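PDB 3TQU: dITP/XTP pyrophosphatase from Coxiella burnetii, which probably hydrolyses the non-canonical purine nucleoside triphosphates XTP, dITP and ITP to their monophosphates and diphosphate, clearing them from the nucleotide pool. Local coordinates for residues G65-A70 against L127-N132; G74-A79 against S120-I125; E144-R149 against I162-S167; E150-N155 against Q169-E174. All coordinates share one frame; numbering follows the deposited sequence. Where two conformers were deposited one is given.

Interaction 1 of 4, residues G65-A70 against L127-N132; sequences GLPALA and LMENEN
Ala68 and Met128, a selenomethionine, exchange two backbone hydrogen bonds. The N-H of Met128 reaches Ala68 O at 2.9 Å, nearly along the C=O axis, and Ala68 N returns a bond to Met128 O of 3.0 Å, in the carbonyl plane. This antiparallel hydrogen-bonded pair joins the start of strand 68-77 to the end of strand 118-128 in the central mixed sheet of the HAM1 fold. Past Pro67 and Glu129 a water donates toward Glu129 O (2.7 Å) and Gly65 O (3.2 Å), though it has fewer protons than acceptors nearby. Gly65, the first residue after helix 49-64, has positive phi (81°), where a side chain would press on the preceding carbonyl. Asn130 OD1 accepts from Asn132 N in an Asx turn, while its ND2 bonds to Asn81 of the second subunit, so the loop also meets the dimer partner. Pro67, just before the strand, keeps close to the other chain: its CA is 3.2 Å from Met128 O, and its CG lies alongside the bent Glu129 chain. Small Ala68 suits the face packed against Ala60 and Ala61 of helix 49-64. On the other face Leu69 and Leu127 form the non-hydrogen-bonded pair. Leu127 CG is anti to its backbone N (chi1 175°); with chi2 at 54°, this turns CD1 toward the neighbouring strand, 3.9 Å from Leu69 CB and 3.3 Å from Ala68 O.

Interaction 2 of 4, residues G74-A79 against S120-I125; sequences GLTIAA and SFHCVI
Strands 74-77 and 120-125 run antiparallel as neighbours in the central sheet, their short axes 142° apart in direction, a sign of strong twist. Gly74 with His122 and Thr76 with Ser120 are hydrogen-bonded pairs; Leu75 with Phe121 between them is non-hydrogen-bonded. The straightest link runs from Thr76 N to Ser120 O, 2.8 Å long with a 172° angle at the hydrogen. Gly74 is almost fully extended and leaves the face of Thr76 and His122 without a side chain at its position.

On the face that carries Leu75 and Phe121 the contact is mainly apolar. Leu75 CG is anti to its backbone N, and the branch CD1 sits over the middle of the Phe121 ring, 4.1 Å from its centroid, in a CH-pi contact; Gly74 O lies near the ring edge, 3.5 Å from Phe121 CD1. The same ring stacks with His185, and Leu75 touches Tyr159, both predicted substrate-binding residues, so this apolar pair probably backs the nucleotide site.

On the other face Thr76 OG1 takes the crowded position between backbone N and carbonyl carbon (chi1 63°). That sets it in the plane of the His122 ring, 3.2 Å from NE2, with CG2 beside CD2 at 3.6 Å. A water lies 3.0 Å from Thr76 OG1. His122 ND1 bonds in turn to His140 NE2. Either partner of the Thr76-His122 bond could be the donor, so the tautomer of His122 is probably coupled to both the hydroxyl's orientation and the state of His140.

Interaction 3 of 4, residues E144-R149 against I162-S167; sequences EGEIAR and IFYVPS
Phe163 and Tyr164 both hold CG anti to the backbone N (chi1 -171° and -179°), and, lying on opposite faces of the strand, they follow different paths to the other chain. The Phe163 ring reaches across to strand 144-147, where CZ is 3.4 Å from Gly145 N. Glycine belongs here because the place of a CB is already taken by Tyr164 O and Phe163 CZ. Tyr164 runs alongside the extended Glu146 chain, its CB 3.3 Å from Glu146 O and its CD1 3.8 Å from OE1, with carboxylate and ring planes 39° apart. Ile162 has CG1 in the crowded position between N and carbonyl carbon, which brings CD1 to 4.0 Å from Ile147 CG2.

The backbones pair antiparallel; Glu146 with Tyr164 is the hydrogen-bonded pair and Ile147 with Phe163 the non-hydrogen-bonded one. Tyr164 N meets Glu146 O at 2.6 Å, Glu146 N answers to Tyr164 O, and Ala148 N extends the pairing to Ile162 O at 2.8 Å, from above the carbonyl plane.

Strand 163-165 thus adds to the sheet beyond strand 137-147, with Phe163 against Phe121 and Trp143, Ile147 on Leu75 and Ile77 of strand 68-77, and Ile162 and Ile147 on helix 98-112.

Interaction 4 of 4, residues E150-N155 against Q169-E174; sequences EPRGKN and QRTAAE
Arg152 and Glu174 cross obliquely, their flat ends turned 65° apart, and the salt bridge runs from Arg152 NH1 to Glu174 OE1, 2.8 Å, with the carboxylate carbon at the edge of the guanidinium and in its plane. A bend at chi3 (-74°) in the arginine curls its end round Thr171, whose CG2 methyl sits over one guanidinium face, 3.5 Å from NH1. Glu174, extended beyond CG, brings the same OE1 to the N-H of Thr171 at 3.0 Å, using its anti lone pair; one oxygen is therefore gripped by a cation and an amide, which should favour its ionised form.

The Thr171 hydroxyl serves the backbone of loop 150-155. With OG1 in the crowded position (chi1 68°), it donates to Arg152 O at 2.7 Å, from well above the carbonyl plane; OG1 also accepts weakly from Glu174 N. Thr171 O accepts from Glu174 N, closing a type I beta turn at the end of edge strand 170-171, just after the G1 beta bulge formed by Gln169 and Arg170 opposite Val165. Loop 150-155 packs along this turn through Arg152, Gly153 and Asn155.

Gly153, with positive phi, comes close to it: its CA is 3.6 Å from Glu174 CG, and a side chain would strike Ala173. Ala173, near the predicted substrate-binding residue Asp160, is small enough for its CB to fit 3.2 Å from Asn155 O. Asn155 N donates to a lone pair of Ala173 O at 2.8 Å, while the side-chain amide ND2 of Asn155 bonds instead to Leu175 O.

Overall arrangement
From the N terminus, strand 68-77 is the first element engaged. Interaction 1 pairs its beginning with the far end of strand 118-128, closing a long loop between 65-70 and 127-132; interaction 2 closes a shorter one within it, from 74-79 to 120-125, their centres about 24 Å apart. Both close before interactions 3 and 4 open. These close short loops of 12 and 13 residues and cross along the chain, tying strand 137-147 and the loop after it to the short strands 163-165 and 170-171. Interaction 3 touches interaction 2 through Phe163 and Phe121, and probable backbone hydrogen bonds join strand 163-165 to strand 170-171, the edge of the sheet within this chain.

Interaction 1 of 4, residues G65-A70 against L127-N132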
loop_
_atom_site.group_PDB
_atom_site.type_symbol
_atom_site.label_atom_id
_atom_site.label_comp_id
_atom_site.label_asym_id
_atom_site.label_seq_id
_atom_site.Cartn_x
_atom_site.Cartn_y
_atom_site.Cartn_z
ATOM N N GLY A 65 -12.037 -17.202 -7.198
ATOM C CA GLY A 65 -13.251 -16.807 -6.505
ATOM C C GLY A 65 -13.065 -16.744 -4.998
ATOM O O GLY A 65 -14.020 -16.508 -4.256
ATOM N N LEU A 66 -11.832 -16.955 -4.545
ATOM C CA LEU A 66 -11.510 -16.899 -3.122
ATOM C C LEU A 66 -10.682 -15.654 -2.820
ATOM O O LEU A 66 -10.144 -15.038 -3.736
ATOM C CB LEU A 66 -10.712 -18.136 -2.712
ATOM C CG LEU A 66 -11.379 -19.510 -2.692
ATOM C CD1 LEU A 66 -10.359 -20.558 -2.281
ATOM C CD2 LEU A 66 -12.570 -19.531 -1.752
ATOM N N PRO A 67 -10.578 -15.282 -1.533
ATOM C CA PRO A 67 -9.617 -14.246 -1.139
ATOM C C PRO A 67 -8.220 -14.685 -1.559
ATOM O O PRO A 67 -7.958 -15.883 -1.601
ATOM C CB PRO A 67 -9.720 -14.236 0.388
ATOM C CG PRO A 67 -11.072 -14.793 0.687
ATOM C CD PRO A 67 -11.340 -15.803 -0.384
ATOM N N ALA A 68 -7.339 -13.744 -1.871
ATOM C CA ALA A 68 -6.014 -14.113 -2.348
ATOM C C ALA A 68 -4.951 -13.213 -1.746
ATOM O O ALA A 68 -5.182 -12.024 -1.520
ATOM C CB ALA A 68 -5.960 -14.068 -3.866
ATOM N N LEU A 69 -3.785 -13.793 -1.488
ATOM C CA LEU A 69 -2.679 -13.068 -0.886
ATOM C C LEU A 69 -1.443 -13.200 -1.760
ATOM O O LEU A 69 -1.089 -14.303 -2.191
ATOM C CB LEU A 69 -2.398 -13.613 0.514
ATOM C CG LEU A 69 -1.348 -12.904 1.370
ATOM C CD1 LEU A 69 -1.631 -13.143 2.843
ATOM C CD2 LEU A 69 0.066 -13.355 1.004
ATOM N N ALA A 70 -0.792 -12.075 -2.031
ATOM C CA ALA A 70 0.435 -12.091 -2.812
ATOM C C ALA A 70 1.448 -11.128 -2.213
ATOM O O ALA A 70 1.091 -10.249 -1.429
ATOM C CB ALA A 70 0.148 -11.727 -4.260
ATOM N N LEU A 127 -3.385 -8.498 0.583
ATOM C CA LEU A 127 -4.462 -9.462 0.771
ATOM C C LEU A 127 -5.770 -8.875 0.253
ATOM O O LEU A 127 -6.237 -7.849 0.751
ATOM C CB LEU A 127 -4.599 -9.822 2.252
ATOM C CG LEU A 127 -5.767 -10.735 2.622
ATOM C CD1 LEU A 127 -5.739 -11.997 1.777
ATOM C CD2 LEU A 127 -5.749 -11.069 4.111
HETATM N N MSE A 128 -6.346 -9.520 -0.760
HETATM C CA MSE A 128 -7.597 -9.064 -1.364
HETATM C C MSE A 128 -8.759 -9.961 -0.949
HETATM O O MSE A 128 -8.639 -11.182 -0.982
HETATM C CB MSE A 128 -7.480 -9.084 -2.889
HETATM C CG MSE A 128 -6.366 -8.222 -3.451
HETATM SE SE MSE A 128 -7.001 -6.459 -3.961
HETATM C CE MSE A 128 -8.054 -6.955 -5.530
ATOM N N GLU A 129 -9.882 -9.360 -0.566
ATOM C CA GLU A 129 -11.079 -10.130 -0.242
ATOM C C GLU A 129 -11.636 -10.783 -1.503
ATOM O O GLU A 129 -12.063 -11.936 -1.482
ATOM C CB GLU A 129 -12.136 -9.247 0.419
ATOM C CG GLU A 129 -13.380 -10.000 0.851
ATOM C CD GLU A 129 -13.070 -11.161 1.780
ATOM O OE1 GLU A 129 -12.016 -11.126 2.452
ATOM O OE2 GLU A 129 -13.880 -12.111 1.835
ATOM N N ASN A 130 -11.633 -10.030 -2.597
ATOM C CA ASN A 130 -11.910 -10.572 -3.924
ATOM C C ASN A 130 -11.304 -9.667 -4.991
ATOM O O ASN A 130 -10.641 -8.684 -4.663
ATOM C CB ASN A 130 -13.408 -10.800 -4.153
ATOM C CG ASN A 130 -14.233 -9.540 -3.986
ATOM O OD1 ASN A 130 -13.869 -8.470 -4.474
ATOM N ND2 ASN A 130 -15.358 -9.664 -3.292
ATOM N N GLU A 131 -11.519 -9.990 -6.262
ATOM C CA GLU A 131 -10.828 -9.261 -7.324
ATOM C C GLU A 131 -11.272 -7.803 -7.434
ATOM O O GLU A 131 -10.557 -6.976 -7.996
ATOM C CB GLU A 131 -10.952 -9.973 -8.677
ATOM C CG GLU A 131 -12.334 -9.931 -9.298
ATOM C CD GLU A 131 -13.196 -11.098 -8.869
ATOM O OE1 GLU A 131 -12.985 -11.620 -7.755
ATOM O OE2 GLU A 131 -14.082 -11.497 -9.653
ATOM N N ASN A 132 -12.444 -7.490 -6.889
ATOM C CA ASN A 132 -12.959 -6.125 -6.927
ATOM C C ASN A 132 -12.658 -5.313 -5.666
ATOM O O ASN A 132 -13.035 -4.144 -5.577
ATOM C CB ASN A 132 -14.466 -6.116 -7.210
ATOM C CG ASN A 132 -14.811 -6.713 -8.560
ATOM O OD1 ASN A 132 -15.506 -7.723 -8.643
ATOM N ND2 ASN A 132 -14.327 -6.087 -9.629
HETATM O O HOH W 1 -13.676 -14.009 -2.271
#

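Interaction 2 of 4, residues G74-A79 against S120-I125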
loop_
_atom_site.group_PDB
_atom_site.type_symbol
_atom_site.label_atom_id
_atom_site.label_comp_id
_atom_site.label_asym_id
_atom_site.label_seq_id
_atom_site.Cartn_x
_atom_site.Cartn_y
_atom_site.Cartn_z
ATOM N N GLY A 74 12.122 -6.904 -2.956
ATOM C CA GLY A 74 13.309 -6.506 -3.679
ATOM C C GLY A 74 14.313 -5.767 -2.826
ATOM O O GLY A 74 14.071 -5.478 -1.653
ATOM N N LEU A 75 15.454 -5.475 -3.437
ATOM C CA LEU A 75 16.530 -4.742 -2.796
ATOM C C LEU A 75 16.554 -3.342 -3.390
ATOM O O LEU A 75 16.491 -3.191 -4.609
ATOM C CB LEU A 75 17.856 -5.445 -3.079
ATOM C CG LEU A 75 19.124 -4.835 -2.495
ATOM C CD1 LEU A 75 19.038 -4.765 -0.976
ATOM C CD2 LEU A 75 20.340 -5.641 -2.939
ATOM N N THR A 76 16.625 -2.323 -2.538
ATOM C CA THR A 76 16.747 -0.950 -3.010
ATOM C C THR A 76 18.045 -0.356 -2.485
ATOM O O THR A 76 18.345 -0.455 -1.301
ATOM C CB THR A 76 15.567 -0.073 -2.555
ATOM O OG1 THR A 76 15.556 0.017 -1.126
ATOM C CG2 THR A 76 14.247 -0.658 -3.039
ATOM N N ILE A 77 18.814 0.259 -3.373
ATOM C CA ILE A 77 20.104 0.822 -2.995
ATOM C C ILE A 77 20.134 2.335 -3.192
ATOM O O ILE A 77 19.947 2.834 -4.300
ATOM C CB ILE A 77 21.249 0.144 -3.764
ATOM C CG1 ILE A 77 21.248 -1.359 -3.464
ATOM C CG2 ILE A 77 22.579 0.764 -3.390
ATOM C CD1 ILE A 77 22.266 -2.162 -4.263
ATOM N N ALA A 78 20.373 3.052 -2.099
ATOM C CA ALA A 78 20.307 4.510 -2.094
ATOM C C ALA A 78 21.140 5.143 -3.206
ATOM O O ALA A 78 20.648 5.990 -3.950
ATOM C CB ALA A 78 20.717 5.058 -0.730
ATOM N N ALA A 79 22.396 4.728 -3.318
ATOM C CA ALA A 79 23.304 5.302 -4.306
ATOM C C ALA A 79 22.874 5.000 -5.738
ATOM O O ALA A 79 23.332 5.648 -6.676
ATOM C CB ALA A 79 24.726 4.821 -4.068
ATOM N N SER A 120 18.142 -1.272 1.439
ATOM C CA SER A 120 17.033 -1.836 2.191
ATOM C C SER A 120 16.388 -2.967 1.409
ATOM O O SER A 120 16.295 -2.907 0.179
ATOM C CB SER A 120 15.983 -0.764 2.491
ATOM O OG SER A 120 16.563 0.347 3.147
ATOM N N PHE A 121 15.971 -4.007 2.126
ATOM C CA PHE A 121 15.110 -5.040 1.566
ATOM C C PHE A 121 13.670 -4.657 1.869
ATOM O O PHE A 121 13.373 -4.191 2.971
ATOM C CB PHE A 121 15.393 -6.396 2.213
ATOM C CG PHE A 121 16.407 -7.227 1.484
ATOM C CD1 PHE A 121 16.201 -7.597 0.166
ATOM C CD2 PHE A 121 17.548 -7.671 2.131
ATOM C CE1 PHE A 121 17.130 -8.374 -0.504
ATOM C CE2 PHE A 121 18.481 -8.452 1.466
ATOM C CZ PHE A 121 18.269 -8.801 0.146
ATOM N N HIS A 122 12.782 -4.864 0.902
ATOM C CA HIS A 122 11.368 -4.564 1.086
ATOM C C HIS A 122 10.520 -5.787 0.799
ATOM O O HIS A 122 10.780 -6.523 -0.156
ATOM C CB HIS A 122 10.927 -3.430 0.158
ATOM C CG HIS A 122 11.600 -2.126 0.434
ATOM N ND1 HIS A 122 11.000 -1.118 1.158
ATOM C CD2 HIS A 122 12.824 -1.663 0.087
ATOM C CE1 HIS A 122 11.824 -0.089 1.242
ATOM N NE2 HIS A 122 12.938 -0.394 0.600
ATOM N N CYS A 123 9.498 -5.998 1.623
ATOM C CA CYS A 123 8.487 -7.005 1.339
ATOM C C CYS A 123 7.106 -6.390 1.492
ATOM O O CYS A 123 6.750 -5.905 2.568
ATOM C CB CYS A 123 8.617 -8.203 2.276
ATOM S SG CYS A 123 7.288 -9.416 2.064
ATOM N N VAL A 124 6.332 -6.405 0.414
ATOM C CA VAL A 124 4.983 -5.866 0.455
ATOM C C VAL A 124 3.996 -6.986 0.189
ATOM O O VAL A 124 4.047 -7.636 -0.855
ATOM C CB VAL A 124 4.776 -4.746 -0.583
ATOM C CG1 VAL A 124 3.349 -4.187 -0.489
ATOM C CG2 VAL A 124 5.799 -3.639 -0.384
ATOM N N ILE A 125 3.112 -7.210 1.153
ATOM C CA ILE A 125 2.081 -8.230 1.053
ATOM C C ILE A 125 0.744 -7.555 0.799
ATOM O O ILE A 125 0.411 -6.555 1.440
ATOM C CB ILE A 125 2.000 -9.056 2.357
ATOM C CG1 ILE A 125 3.306 -9.821 2.573
ATOM C CG2 ILE A 125 0.811 -10.012 2.328
ATOM C CD1 ILE A 125 3.370 -10.583 3.884
HETATM O O HOH W 2 17.118 2.159 0.246
#

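Interaction 3 of 4, residues E144-R149 against I162-S167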
loop_
_atom_site.group_PDB
_atom_site.type_symbol
_atom_site.label_atom_id
_atom_site.label_comp_id
_atom_site.label_asym_id
_atom_site.label_seq_id
_atom_site.Cartn_x
_atom_site.Cartn_y
_atom_site.Cartn_z
ATOM N N GLU A 144 16.632 -2.472 6.872
ATOM C CA GLU A 144 17.723 -1.565 6.504
ATOM C C GLU A 144 19.110 -2.160 6.759
ATOM O O GLU A 144 19.357 -2.760 7.803
ATOM C CB GLU A 144 17.590 -0.238 7.258
ATOM C CG GLU A 144 16.246 0.451 7.074
ATOM C CD GLU A 144 16.146 1.748 7.856
ATOM O OE1 GLU A 144 17.144 2.131 8.501
ATOM O OE2 GLU A 144 15.071 2.384 7.829
ATOM N N GLY A 145 20.016 -1.980 5.805
ATOM C CA GLY A 145 21.380 -2.447 5.960
ATOM C C GLY A 145 22.349 -1.728 5.044
ATOM O O GLY A 145 22.116 -0.584 4.654
ATOM N N GLU A 146 23.442 -2.403 4.701
ATOM C CA GLU A 146 24.465 -1.837 3.833
ATOM C C GLU A 146 24.944 -2.900 2.861
ATOM O O GLU A 146 24.916 -4.091 3.174
ATOM C CB GLU A 146 25.657 -1.341 4.655
ATOM C CG GLU A 146 25.310 -0.296 5.699
ATOM C CD GLU A 146 26.499 0.071 6.562
ATOM O OE1 GLU A 146 27.589 -0.504 6.350
ATOM O OE2 GLU A 146 26.345 0.932 7.454
ATOM N N ILE A 147 25.386 -2.472 1.683
ATOM C CA ILE A 147 25.942 -3.400 0.705
ATOM C C ILE A 147 27.426 -3.624 0.973
ATOM O O ILE A 147 28.213 -2.678 1.001
ATOM C CB ILE A 147 25.757 -2.888 -0.737
ATOM C CG1 ILE A 147 24.287 -2.564 -1.001
ATOM C CG2 ILE A 147 26.266 -3.918 -1.740
ATOM C CD1 ILE A 147 23.360 -3.767 -0.873
ATOM N N ALA A 148 27.805 -4.881 1.174
ATOM C CA ALA A 148 29.192 -5.216 1.461
ATOM C C ALA A 148 30.060 -5.076 0.214
ATOM O O ALA A 148 29.549 -4.944 -0.899
ATOM C CB ALA A 148 29.290 -6.622 2.030
ATOM N N ARG A 149 31.374 -5.104 0.411
ATOM C CA ARG A 149 32.325 -4.963 -0.682
ATOM C C ARG A 149 32.475 -6.282 -1.430
ATOM O O ARG A 149 32.765 -6.300 -2.625
ATOM C CB ARG A 149 33.686 -4.508 -0.148
ATOM C CG ARG A 149 33.646 -3.219 0.663
ATOM C CD ARG A 149 33.639 -1.989 -0.229
ATOM N NE ARG A 149 33.559 -0.755 0.548
ATOM C CZ ARG A 149 33.647 0.464 0.027
ATOM N NH1 ARG A 149 33.825 0.618 -1.278
ATOM N NH2 ARG A 149 33.559 1.531 0.811
ATOM N N ILE A 162 25.669 -10.091 0.144
ATOM C CA ILE A 162 26.201 -8.726 0.176
ATOM C C ILE A 162 25.346 -7.752 0.986
ATOM O O ILE A 162 25.601 -6.548 0.981
ATOM C CB ILE A 162 26.432 -8.137 -1.238
ATOM C CG1 ILE A 162 25.132 -8.139 -2.047
ATOM C CG2 ILE A 162 27.547 -8.887 -1.958
ATOM C CD1 ILE A 162 25.255 -7.444 -3.397
ATOM N N PHE A 163 24.339 -8.265 1.681
ATOM C CA PHE A 163 23.507 -7.405 2.510
ATOM C C PHE A 163 23.985 -7.410 3.958
ATOM O O PHE A 163 23.593 -8.266 4.750
ATOM C CB PHE A 163 22.038 -7.808 2.430
ATOM C CG PHE A 163 21.113 -6.824 3.083
ATOM C CD1 PHE A 163 20.739 -5.668 2.420
ATOM C CD2 PHE A 163 20.630 -7.045 4.360
ATOM C CE1 PHE A 163 19.891 -4.751 3.019
ATOM C CE2 PHE A 163 19.779 -6.136 4.962
ATOM C CZ PHE A 163 19.410 -4.989 4.288
ATOM N N TYR A 164 24.841 -6.450 4.287
ATOM C CA TYR A 164 25.393 -6.326 5.630
ATOM C C TYR A 164 24.344 -5.802 6.603
ATOM O O TYR A 164 23.698 -4.783 6.345
ATOM C CB TYR A 164 26.614 -5.403 5.615
ATOM C CG TYR A 164 27.275 -5.214 6.966
ATOM C CD1 TYR A 164 27.102 -4.040 7.688
ATOM C CD2 TYR A 164 28.076 -6.208 7.515
ATOM C CE1 TYR A 164 27.708 -3.860 8.919
ATOM C CE2 TYR A 164 28.684 -6.037 8.748
ATOM C CZ TYR A 164 28.494 -4.861 9.444
ATOM O OH TYR A 164 29.094 -4.680 10.670
ATOM N N VAL A 165 24.176 -6.504 7.718
ATOM C CA VAL A 165 23.185 -6.132 8.719
ATOM C C VAL A 165 23.879 -5.529 9.933
ATOM O O VAL A 165 24.384 -6.256 10.786
ATOM C CB VAL A 165 22.358 -7.352 9.157
ATOM C CG1 VAL A 165 21.247 -6.932 10.109
ATOM C CG2 VAL A 165 21.783 -8.057 7.937
ATOM N N PRO A 166 23.907 -4.189 10.007
ATOM C CA PRO A 166 24.633 -3.433 11.032
ATOM C C PRO A 166 24.350 -3.919 12.450
ATOM O O PRO A 166 25.272 -3.998 13.262
ATOM C CB PRO A 166 24.106 -2.008 10.844
ATOM C CG PRO A 166 23.774 -1.934 9.401
ATOM C CD PRO A 166 23.223 -3.297 9.053
ATOM N N SER A 167 23.095 -4.249 12.738
ATOM C CA SER A 167 22.703 -4.661 14.084
ATOM C C SER A 167 23.386 -5.956 14.519
ATOM O O SER A 167 23.592 -6.189 15.712
ATOM C CB SER A 167 21.189 -4.841 14.156
ATOM O OG SER A 167 20.770 -5.879 13.288
#

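Interaction 4 of 4, residues E150-N155 against Q169-E174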
loop_
_atom_site.group_PDB
_atom_site.type_symbol
_atom_site.label_atom_id
_atom_site.label_comp_id
_atom_site.label_asym_id
_atom_site.label_seq_id
_atom_site.Cartn_x
_atom_site.Cartn_y
_atom_site.Cartn_z
ATOM N N GLU A 150 32.287 -7.385 -0.716
ATOM C CA GLU A 150 32.362 -8.713 -1.317
ATOM C C GLU A 150 31.387 -9.666 -0.629
ATOM O O GLU A 150 31.038 -9.465 0.534
ATOM C CB GLU A 150 33.791 -9.262 -1.247
ATOM C CG GLU A 150 34.335 -9.425 0.163
ATOM C CD GLU A 150 35.736 -10.012 0.187
ATOM O OE1 GLU A 150 36.690 -9.306 -0.207
ATOM O OE2 GLU A 150 35.885 -11.183 0.598
ATOM N N PRO A 151 30.938 -10.702 -1.350
ATOM C CA PRO A 151 29.966 -11.658 -0.807
ATOM C C PRO A 151 30.519 -12.442 0.383
ATOM O O PRO A 151 31.669 -12.880 0.349
ATOM C CB PRO A 151 29.716 -12.610 -1.982
ATOM C CG PRO A 151 30.141 -11.852 -3.196
ATOM C CD PRO A 151 31.291 -11.009 -2.745
ATOM N N ARG A 152 29.701 -12.609 1.419
ATOM C CA ARG A 152 30.065 -13.400 2.593
ATOM C C ARG A 152 28.848 -14.152 3.122
ATOM O O ARG A 152 27.751 -13.606 3.162
ATOM C CB ARG A 152 30.622 -12.501 3.701
ATOM C CG ARG A 152 32.107 -12.211 3.598
ATOM C CD ARG A 152 32.620 -11.482 4.834
ATOM N NE ARG A 152 32.198 -10.083 4.879
ATOM C CZ ARG A 152 31.260 -9.603 5.690
ATOM N NH1 ARG A 152 30.635 -10.404 6.544
ATOM N NH2 ARG A 152 30.950 -8.314 5.651
ATOM N N GLY A 153 29.041 -15.401 3.536
ATOM C CA GLY A 153 27.955 -16.160 4.134
ATOM C C GLY A 153 27.480 -17.330 3.293
ATOM O O GLY A 153 27.471 -17.257 2.064
ATOM N N LYS A 154 27.067 -18.401 3.966
ATOM C CA LYS A 154 26.715 -19.654 3.304
ATOM C C LYS A 154 25.208 -19.864 3.194
ATOM O O LYS A 154 24.753 -20.744 2.465
ATOM C CB LYS A 154 27.335 -20.828 4.065
ATOM C CG LYS A 154 26.726 -21.041 5.442
ATOM C CD LYS A 154 27.545 -22.002 6.288
ATOM C CE LYS A 154 26.900 -22.197 7.654
ATOM N NZ LYS A 154 27.785 -22.923 8.603
ATOM N N ASN A 155 24.433 -19.063 3.918
ATOM C CA ASN A 155 22.983 -19.249 3.958
ATOM C C ASN A 155 22.194 -18.321 3.035
ATOM O O ASN A 155 22.751 -17.434 2.392
ATOM C CB ASN A 155 22.470 -19.113 5.393
ATOM C CG ASN A 155 23.082 -20.135 6.328
ATOM O OD1 ASN A 155 23.285 -21.291 5.956
ATOM N ND2 ASN A 155 23.387 -19.712 7.549
ATOM N N GLN A 169 26.261 -7.110 12.743
ATOM C CA GLN A 169 27.627 -7.078 12.227
ATOM C C GLN A 169 27.924 -8.353 11.442
ATOM O O GLN A 169 28.993 -8.947 11.575
ATOM C CB GLN A 169 28.642 -6.886 13.360
ATOM C CG GLN A 169 28.288 -5.753 14.311
ATOM C CD GLN A 169 29.472 -5.259 15.114
ATOM O OE1 GLN A 169 30.588 -5.155 14.603
ATOM N NE2 GLN A 169 29.232 -4.944 16.380
ATOM N N ARG A 170 26.952 -8.760 10.630
ATOM C CA ARG A 170 27.049 -9.938 9.776
ATOM C C ARG A 170 26.166 -9.689 8.558
ATOM O O ARG A 170 25.228 -8.899 8.630
ATOM C CB ARG A 170 26.527 -11.173 10.510
ATOM C CG ARG A 170 27.455 -11.758 11.562
ATOM C CD ARG A 170 26.688 -12.719 12.463
ATOM N NE ARG A 170 26.133 -12.048 13.637
ATOM C CZ ARG A 170 25.245 -12.593 14.465
ATOM N NH1 ARG A 170 24.794 -13.820 14.247
ATOM N NH2 ARG A 170 24.805 -11.905 15.512
ATOM N N THR A 171 26.456 -10.356 7.445
ATOM C CA THR A 171 25.587 -10.249 6.278
ATOM C C THR A 171 24.380 -11.154 6.483
ATOM O O THR A 171 24.379 -11.996 7.377
ATOM C CB THR A 171 26.303 -10.652 4.975
ATOM O OG1 THR A 171 26.575 -12.060 4.991
ATOM C CG2 THR A 171 27.602 -9.876 4.812
ATOM N N ALA A 172 23.353 -10.980 5.656
ATOM C CA ALA A 172 22.151 -11.800 5.753
ATOM C C ALA A 172 22.466 -13.276 5.540
ATOM O O ALA A 172 21.823 -14.148 6.124
ATOM C CB ALA A 172 21.107 -11.336 4.747
ATOM N N ALA A 173 23.455 -13.551 4.698
ATOM C CA ALA A 173 23.831 -14.925 4.382
ATOM C C ALA A 173 24.626 -15.562 5.521
ATOM O O ALA A 173 24.739 -16.787 5.594
ATOM C CB ALA A 173 24.626 -14.973 3.087
ATOM N N GLU A 174 25.178 -14.729 6.399
ATOM C CA GLU A 174 25.927 -15.218 7.554
ATOM C C GLU A 174 25.014 -15.571 8.719
ATOM O O GLU A 174 25.388 -16.340 9.601
ATOM C CB GLU A 174 26.962 -14.190 8.013
ATOM C CG GLU A 174 28.218 -14.153 7.166
ATOM C CD GLU A 174 29.264 -13.203 7.717
ATOM O OE1 GLU A 174 28.931 -12.028 7.972
ATOM O OE2 GLU A 174 30.420 -13.637 7.899
#